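Local coordinates for putative nucleic acid-binding lipoprotein (PDB 3F1Z) that is a putative lipoprotein of unknown function whose OB-fold suggests that it may bind nucleic acids, at residues K86-D99 against S121-K133. Numbering follows the deposited sequence.
Sequences KRLTFNFGSHNSAD and STIPTLQNPKVVK
Pro129 lies flat over Phe92, its CG 3.8 Å from the centroid of the ring and almost exactly on the ring normal, a CH-pi contact centred on one face. Val131 CG2 meets the same ring at CZ, its side chain crossing that of Phe92 at about a right angle. Phe90 also touches Pro129, its CB 4.1 Å from Pro129 CG as the two side chains slide past each other in opposite directions; its ring runs alongside Leu126, with CE2 3.7 Å from Leu126 CD1. Leu88 CD2 reaches that same methyl, and Ile111 of strand 108-114 packs against both Phe90 and Pro129. Leu88, Phe90, Phe92, Leu126 and Pro129 are buried and form part of the barrel core.

Backbone pairing sets Phe90 beside Leu126. Leu126 N donates to Thr89 O, and its O accepts from Asn91 N at 2.8 Å, the parallel pattern of one residue bonded to the two neighbours of its partner. On the opposite face of the sheet, Thr89 OG1 and Thr125 OG1 share a hydrogen bond of 2.8 Å. Past Leu126 the strands part, and a water bridges them, donating to Asn91 O and Gln127 OE1 and accepting from Asn128 N.

At the far edge, Asp99 OD2 takes two donors from opposite faces of its carboxylate plane. Val131 N, in a nearly straight bond of 2.9 Å (170°), ties the helix start to strand 129-131; ND2 of N-cap Asn96, at 3.1 Å, steadies the carboxylate from within its own segment.

At Asn128 the chain turns a corner: 125-127 pairs parallel with strand 88-93, 129-131 antiparallel with strand 108-114. The third barrel strand, 88-93, thus meets the fifth, 125-131, in the parallel pairing that closes the five-stranded barrel of the OB-fold.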
ATOM      1  N   LYS A  86     -11.034  -7.328   2.986  1.00 43.19           N
ATOM      2  CA  LYS A  86      -9.724  -7.148   3.533  1.00 43.71           C
ATOM      3  C   LYS A  86      -9.153  -5.792   3.137  1.00 41.71           C
ATOM      4  O   LYS A  86      -9.361  -5.327   2.022  1.00 42.01           O
ATOM      5  CB  LYS A  86      -8.797  -8.273   3.067  1.00 45.40           C
ATOM      6  CG  LYS A  86      -9.165  -9.633   3.638  1.00 46.66           C
ATOM      7  CD  LYS A  86      -8.168 -10.737   3.204  1.00 47.04           C
ATOM      8  CE  LYS A  86      -8.639 -12.108   3.737  1.00 48.30           C
ATOM      9  NZ  LYS A  86      -7.841 -13.256   3.197  1.00 49.27           N
ATOM     10  N   ARG A  87      -8.415  -5.169   4.050  1.00 39.22           N
ATOM     11  CA  ARG A  87      -7.814  -3.884   3.791  0.60 37.78           C
ATOM     12  C   ARG A  87      -6.327  -4.004   3.495  1.00 37.38           C
ATOM     13  O   ARG A  87      -5.645  -4.933   3.969  1.00 38.28           O
ATOM     14  CB  ARG A  87      -7.965  -2.983   5.001  0.60 38.06           C
ATOM     15  CG  ARG A  87      -9.361  -2.840   5.602  0.60 38.40           C
ATOM     16  CD  ARG A  87     -10.476  -2.730   4.573  0.60 38.60           C
ATOM     17  NE  ARG A  87     -11.625  -1.983   5.104  0.60 39.09           N
ATOM     18  CZ  ARG A  87     -12.890  -2.151   4.745  0.60 38.37           C
ATOM     19  NH1 ARG A  87     -13.237  -3.113   3.898  0.60 38.94           N
ATOM     20  NH2 ARG A  87     -13.816  -1.379   5.289  0.60 37.91           N
ATOM     21  N   LEU A  88      -5.808  -3.051   2.727  1.00 34.96           N
ATOM     22  CA  LEU A  88      -4.392  -3.016   2.430  1.00 32.58           C
ATOM     23  C   LEU A  88      -3.848  -1.767   3.136  1.00 33.04           C
ATOM     24  O   LEU A  88      -4.506  -0.710   3.096  1.00 33.40           O
ATOM     25  CB  LEU A  88      -4.217  -2.921   0.932  1.00 32.10           C
ATOM     26  CG  LEU A  88      -2.803  -2.783   0.381  1.00 32.31           C
ATOM     27  CD1 LEU A  88      -1.967  -4.006   0.699  1.00 31.41           C
ATOM     28  CD2 LEU A  88      -2.895  -2.515  -1.117  1.00 31.76           C
ATOM     29  N   THR A  89      -2.687  -1.868   3.781  1.00 31.12           N
ATOM     30  CA  THR A  89      -2.107  -0.717   4.444  1.00 32.07           C
ATOM     31  C   THR A  89      -0.778  -0.392   3.787  1.00 31.55           C
ATOM     32  O   THR A  89      -0.128  -1.278   3.222  1.00 30.51           O
ATOM     33  CB  THR A  89      -1.816  -0.979   5.918  1.00 32.94           C
ATOM     34  OG1 THR A  89      -0.968  -2.162   5.988  1.00 36.62           O
ATOM     35  CG2 THR A  89      -3.117  -1.196   6.732  1.00 30.50           C
ATOM     36  N   PHE A  90      -0.401   0.883   3.882  1.00 29.36           N
ATOM     37  CA  PHE A  90       0.817   1.409   3.359  1.00 29.25           C
ATOM     38  C   PHE A  90       1.515   2.170   4.470  1.00 29.38           C
ATOM     39  O   PHE A  90       0.889   2.882   5.224  1.00 29.01           O
ATOM     40  CB  PHE A  90       0.514   2.425   2.268  1.00 30.03           C
ATOM     41  CG  PHE A  90      -0.198   1.867   1.086  1.00 29.98           C
ATOM     42  CD1 PHE A  90      -1.545   1.626   1.129  1.00 29.83           C
ATOM     43  CD2 PHE A  90       0.471   1.693  -0.101  1.00 30.15           C
ATOM     44  CE1 PHE A  90      -2.202   1.133   0.057  1.00 29.79           C
ATOM     45  CE2 PHE A  90      -0.184   1.221  -1.187  1.00 30.92           C
ATOM     46  CZ  PHE A  90      -1.520   0.924  -1.100  1.00 30.54           C
ATOM     47  N   ASN A  91       2.824   2.099   4.516  1.00 30.92           N
ATOM     48  CA  ASN A  91       3.582   2.737   5.585  1.00 31.03           C
ATOM     49  C   ASN A  91       4.433   3.815   4.966  1.00 31.85           C
ATOM     50  O   ASN A  91       5.400   3.510   4.259  1.00 31.09           O
ATOM     51  CB  ASN A  91       4.456   1.698   6.262  1.00 31.41           C
ATOM     52  CG  ASN A  91       5.223   2.242   7.433  1.00 31.82           C
ATOM     53  OD1 ASN A  91       5.588   3.378   7.456  1.00 33.74           O
ATOM     54  ND2 ASN A  91       5.457   1.405   8.433  1.00 34.05           N
ATOM     55  N   PHE A  92       4.073   5.071   5.255  1.00 31.11           N
ATOM     56  CA  PHE A  92       4.794   6.235   4.726  1.00 30.37           C
ATOM     57  C   PHE A  92       5.707   6.837   5.758  1.00 30.52           C
ATOM     58  O   PHE A  92       5.242   7.243   6.824  1.00 31.76           O
ATOM     59  CB  PHE A  92       3.825   7.351   4.326  1.00 29.31           C
ATOM     60  CG  PHE A  92       3.023   7.113   3.046  1.00 28.55           C
ATOM     61  CD1 PHE A  92       1.829   6.421   3.072  1.00 29.24           C
ATOM     62  CD2 PHE A  92       3.397   7.696   1.865  1.00 28.40           C
ATOM     63  CE1 PHE A  92       1.046   6.274   1.919  1.00 28.88           C
ATOM     64  CE2 PHE A  92       2.608   7.551   0.705  1.00 29.37           C
ATOM     65  CZ  PHE A  92       1.436   6.849   0.749  1.00 28.64           C
ATOM     66  N   GLY A  93       7.002   6.915   5.444  1.00 31.00           N
ATOM     67  CA  GLY A  93       7.987   7.568   6.325  1.00 28.52           C
ATOM     68  C   GLY A  93       7.712   9.070   6.396  1.00 29.95           C
ATOM     69  O   GLY A  93       6.961   9.639   5.574  1.00 28.91           O
ATOM     70  N   SER A  94       8.345   9.719   7.365  1.00 30.26           N
ATOM     71  CA  SER A  94       8.127  11.120   7.629  1.00 30.42           C
ATOM     72  C   SER A  94       8.504  12.009   6.482  1.00 31.63           C
ATOM     73  O   SER A  94       7.947  13.109   6.335  1.00 33.06           O
ATOM     74  CB  SER A  94       8.876  11.561   8.914  1.00 30.94           C
ATOM     75  OG  SER A  94      10.244  11.178   8.943  1.00 30.19           O
ATOM     76  N   HIS A  95       9.424  11.543   5.657  1.00 32.01           N
ATOM     77  CA  HIS A  95       9.880  12.309   4.502  1.00 33.61           C
ATOM     78  C   HIS A  95       8.831  12.376   3.387  1.00 34.08           C
ATOM     79  O   HIS A  95       9.019  13.098   2.419  1.00 33.54           O
ATOM     80  CB  HIS A  95      11.183  11.716   3.947  1.00 32.85           C
ATOM     81  CG  HIS A  95      11.046  10.296   3.528  1.00 32.80           C
ATOM     82  ND1 HIS A  95      11.035   9.914   2.204  1.00 34.50           N
ATOM     83  CD2 HIS A  95      10.865   9.168   4.250  1.00 32.11           C
ATOM     84  CE1 HIS A  95      10.862   8.603   2.129  1.00 33.67           C
ATOM     85  NE2 HIS A  95      10.760   8.130   3.357  1.00 32.87           N
ATOM     86  N   ASN A  96       7.735  11.641   3.521  1.00 34.75           N
ATOM     87  CA  ASN A  96       6.735  11.664   2.484  1.00 36.43           C
ATOM     88  C   ASN A  96       5.413  12.148   3.047  1.00 37.00           C
ATOM     89  O   ASN A  96       4.339  11.665   2.675  1.00 38.13           O
ATOM     90  CB  ASN A  96       6.620  10.294   1.767  1.00 37.28           C
ATOM     91  CG  ASN A  96       6.066  10.444   0.354  1.00 39.14           C
ATOM     92  OD1 ASN A  96       5.858  11.592  -0.122  1.00 41.24           O
ATOM     93  ND2 ASN A  96       5.788   9.316  -0.324  1.00 38.92           N
ATOM     94  N   SER A  97       5.482  13.139   3.929  1.00 36.40           N
ATOM     95  CA  SER A  97       4.281  13.644   4.526  1.00 36.18           C
ATOM     96  C   SER A  97       3.467  14.447   3.513  1.00 36.49           C
ATOM     97  O   SER A  97       2.247  14.512   3.631  1.00 37.71           O
ATOM     98  CB  SER A  97       4.569  14.405   5.837  1.00 35.73           C
ATOM     99  OG  SER A  97       5.235  15.597   5.632  1.00 34.54           O
ATOM    100  N   ALA A  98       4.106  15.041   2.516  1.00 35.70           N
ATOM    101  CA  ALA A  98       3.357  15.745   1.453  1.00 35.96           C
ATOM    102  C   ALA A  98       2.348  14.803   0.765  1.00 35.75           C
ATOM    103  O   ALA A  98       1.192  15.181   0.507  1.00 35.65           O
ATOM    104  CB  ALA A  98       4.294  16.326   0.417  1.00 34.68           C
ATOM    105  N   ASP A  99       2.760  13.582   0.462  1.00 34.87           N
ATOM    106  CA  ASP A  99       1.845  12.695  -0.221  1.00 35.04           C
ATOM    107  C   ASP A  99       0.682  12.351   0.688  1.00 34.44           C
ATOM    108  O   ASP A  99      -0.478  12.326   0.239  1.00 34.23           O
ATOM    109  CB  ASP A  99       2.506  11.391  -0.635  1.00 36.91           C
ATOM    110  CG  ASP A  99       3.220  11.444  -1.982  1.00 37.85           C
ATOM    111  OD1 ASP A  99       3.311  12.515  -2.623  1.00 37.93           O
ATOM    112  OD2 ASP A  99       3.710  10.340  -2.368  1.00 39.36           O
ATOM    113  N   SER A 121       1.410 -11.770  10.079  1.00 37.21           N
ATOM    114  CA  SER A 121       0.365 -11.151   9.335  1.00 36.95           C
ATOM    115  C   SER A 121       0.111 -11.975   8.079  1.00 35.43           C
ATOM    116  O   SER A 121       0.927 -12.844   7.736  1.00 34.32           O
ATOM    117  CB  SER A 121       0.785  -9.730   8.982  1.00 36.90           C
ATOM    118  OG  SER A 121      -0.281  -9.170   8.297  1.00 39.41           O
ATOM    119  N   THR A 122      -1.050 -11.751   7.461  1.00 34.56           N
ATOM    120  CA  THR A 122      -1.417 -12.418   6.212  1.00 34.84           C
ATOM    121  C   THR A 122      -1.537 -11.397   5.089  1.00 35.42           C
ATOM    122  O   THR A 122      -1.593 -11.740   3.923  1.00 36.44           O
ATOM    123  CB  THR A 122      -2.718 -13.185   6.336  1.00 34.27           C
ATOM    124  OG1 THR A 122      -3.776 -12.280   6.640  1.00 35.39           O
ATOM    125  CG2 THR A 122      -2.630 -14.233   7.429  1.00 33.91           C
ATOM    126  N   ILE A 123      -1.542 -10.125   5.448  1.00 36.53           N
ATOM    127  CA  ILE A 123      -1.626  -9.040   4.467  1.00 37.21           C
ATOM    128  C   ILE A 123      -0.381  -8.184   4.568  1.00 34.50           C
ATOM    129  O   ILE A 123       0.097  -7.870   5.660  1.00 34.08           O
ATOM    130  CB  ILE A 123      -2.902  -8.194   4.690  1.00 37.61           C
ATOM    131  CG1 ILE A 123      -4.118  -9.096   4.474  1.00 39.02           C
ATOM    132  CG2 ILE A 123      -2.941  -7.063   3.719  1.00 37.16           C
ATOM    133  CD1 ILE A 123      -5.408  -8.509   5.011  1.00 40.32           C
ATOM    134  N   PRO A 124       0.198  -7.862   3.434  1.00 33.61           N
ATOM    135  CA  PRO A 124       1.366  -6.995   3.465  1.00 33.76           C
ATOM    136  C   PRO A 124       1.048  -5.546   3.764  1.00 31.50           C
ATOM    137  O   PRO A 124      -0.023  -5.076   3.443  1.00 34.29           O
ATOM    138  CB  PRO A 124       1.896  -7.069   2.030  1.00 33.50           C
ATOM    139  CG  PRO A 124       0.815  -7.480   1.232  1.00 33.59           C
ATOM    140  CD  PRO A 124      -0.141  -8.269   2.070  1.00 34.20           C
ATOM    141  N   THR A 125       1.975  -4.882   4.426  1.00 30.76           N
ATOM    142  CA  THR A 125       1.956  -3.441   4.591  1.00 29.55           C
ATOM    143  C   THR A 125       2.997  -2.976   3.574  1.00 29.04           C
ATOM    144  O   THR A 125       4.186  -3.301   3.691  1.00 28.24           O
ATOM    145  CB  THR A 125       2.325  -3.000   6.016  1.00 29.29           C
ATOM    146  OG1 THR A 125       1.340  -3.508   6.921  1.00 28.15           O
ATOM    147  CG2 THR A 125       2.323  -1.477   6.092  1.00 29.36           C
ATOM    148  N   LEU A 126       2.533  -2.293   2.539  1.00 28.71           N
ATOM    149  CA  LEU A 126       3.399  -1.814   1.481  1.00 29.94           C
ATOM    150  C   LEU A 126       4.294  -0.679   2.021  1.00 30.71           C
ATOM    151  O   LEU A 126       3.829   0.179   2.783  1.00 31.69           O
ATOM    152  CB  LEU A 126       2.589  -1.396   0.251  1.00 28.99           C
ATOM    153  CG  LEU A 126       1.924  -2.579  -0.465  1.00 28.28           C
ATOM    154  CD1 LEU A 126       1.166  -2.132  -1.711  1.00 26.63           C
ATOM    155  CD2 LEU A 126       2.963  -3.604  -0.839  1.00 26.74           C
ATOM    156  N   GLN A 127       5.568  -0.742   1.645  1.00 29.87           N
ATOM    157  CA  GLN A 127       6.616   0.147   2.114  1.00 30.69           C
ATOM    158  C   GLN A 127       7.065   1.108   1.018  1.00 30.21           C
ATOM    159  O   GLN A 127       6.816   0.851  -0.152  1.00 27.23           O
ATOM    160  CB  GLN A 127       7.821  -0.720   2.531  1.00 30.53           C
ATOM    161  CG  GLN A 127       7.457  -1.780   3.558  1.00 30.76           C
ATOM    162  CD  GLN A 127       6.994  -1.184   4.876  1.00 31.76           C
ATOM    163  OE1 GLN A 127       7.554  -0.193   5.331  1.00 33.05           O
ATOM    164  NE2 GLN A 127       5.972  -1.781   5.498  1.00 31.03           N
ATOM    165  N   ASN A 128       7.776   2.176   1.417  1.00 31.23           N
ATOM    166  CA  ASN A 128       8.311   3.230   0.491  1.00 32.94           C
ATOM    167  C   ASN A 128       7.314   3.706  -0.551  1.00 31.89           C
ATOM    168  O   ASN A 128       7.620   3.806  -1.702  1.00 31.67           O
ATOM    169  CB  ASN A 128       9.571   2.753  -0.182  1.00 35.56           C
ATOM    170  CG  ASN A 128      10.643   2.409   0.820  1.00 40.81           C
ATOM    171  OD1 ASN A 128      10.984   3.227   1.703  1.00 45.27           O
ATOM    172  ND2 ASN A 128      11.197   1.184   0.710  1.00 44.39           N
ATOM    173  N   PRO A 129       6.099   4.005  -0.124  1.00 31.19           N
ATOM    174  CA  PRO A 129       5.095   4.269  -1.105  1.00 31.46           C
ATOM    175  C   PRO A 129       5.160   5.585  -1.765  1.00 31.98           C
ATOM    176  O   PRO A 129       5.774   6.512  -1.240  1.00 32.98           O
ATOM    177  CB  PRO A 129       3.781   4.171  -0.312  1.00 30.93           C
ATOM    178  CG  PRO A 129       4.147   3.852   1.051  1.00 31.77           C
ATOM    179  CD  PRO A 129       5.577   4.062   1.242  1.00 31.30           C
ATOM    180  N   LYS A 130       4.435   5.686  -2.872  1.00 32.89           N
ATOM    181  CA  LYS A 130       4.372   6.925  -3.657  1.00 35.43           C
ATOM    182  C   LYS A 130       2.939   7.095  -4.170  1.00 33.81           C
ATOM    183  O   LYS A 130       2.397   6.194  -4.833  1.00 31.03           O
ATOM    184  CB  LYS A 130       5.366   6.849  -4.819  1.00 36.69           C
ATOM    185  CG  LYS A 130       5.529   8.116  -5.626  1.00 39.77           C
ATOM    186  CD  LYS A 130       6.297   7.827  -6.990  1.00 40.13           C
ATOM    187  CE  LYS A 130       6.652   9.069  -7.846  1.00 41.17           C
ATOM    188  NZ  LYS A 130       7.495   8.608  -9.094  1.00 42.34           N
ATOM    189  N   VAL A 131       2.302   8.207  -3.818  1.00 32.67           N
ATOM    190  CA  VAL A 131       0.956   8.436  -4.295  1.00 32.99           C
ATOM    191  C   VAL A 131       1.019   8.881  -5.753  1.00 34.49           C
ATOM    192  O   VAL A 131       1.702   9.834  -6.073  1.00 35.07           O
ATOM    193  CB  VAL A 131       0.191   9.462  -3.448  1.00 32.14           C
ATOM    194  CG1 VAL A 131      -1.177   9.824  -4.144  1.00 29.03           C
ATOM    195  CG2 VAL A 131      -0.023   8.929  -2.015  1.00 28.07           C
ATOM    196  N   VAL A 132       0.324   8.164  -6.627  1.00 36.97           N
ATOM    197  CA  VAL A 132       0.337   8.430  -8.062  1.00 39.27           C
ATOM    198  C   VAL A 132      -0.739   9.434  -8.391  1.00 41.22           C
ATOM    199  O   VAL A 132      -0.451  10.482  -8.962  1.00 42.68           O
ATOM    200  CB  VAL A 132       0.074   7.145  -8.857  1.00 40.12           C
ATOM    201  CG1 VAL A 132       0.001   7.453 -10.350  1.00 39.32           C
ATOM    202  CG2 VAL A 132       1.146   6.097  -8.529  1.00 40.02           C
ATOM    203  N   LYS A 133      -1.977   9.104  -8.034  1.00 43.49           N
ATOM    204  CA  LYS A 133      -3.138  10.009  -8.183  1.00 47.48           C
ATOM    205  C   LYS A 133      -4.285   9.623  -7.218  1.00 48.37           C
ATOM    206  O   LYS A 133      -4.135   8.735  -6.356  1.00 46.78           O
ATOM    207  CB  LYS A 133      -3.663  10.028  -9.633  1.00 48.48           C
ATOM    208  CG  LYS A 133      -4.259   8.708 -10.073  1.00 48.56           C
ATOM    209  CD  LYS A 133      -4.454   8.643 -11.586  1.00 49.28           C
ATOM    210  CE  LYS A 133      -4.956   7.238 -11.972  1.00 49.38           C
ATOM    211  NZ  LYS A 133      -4.417   6.860 -13.279  1.00 50.26           N
ATOM    212  OXT LYS A 133      -5.389  10.215  -7.303  1.00 49.82           O
TER
HETATM  213  O   HOH W   1       7.898   2.415   4.218  1.00 27.41           O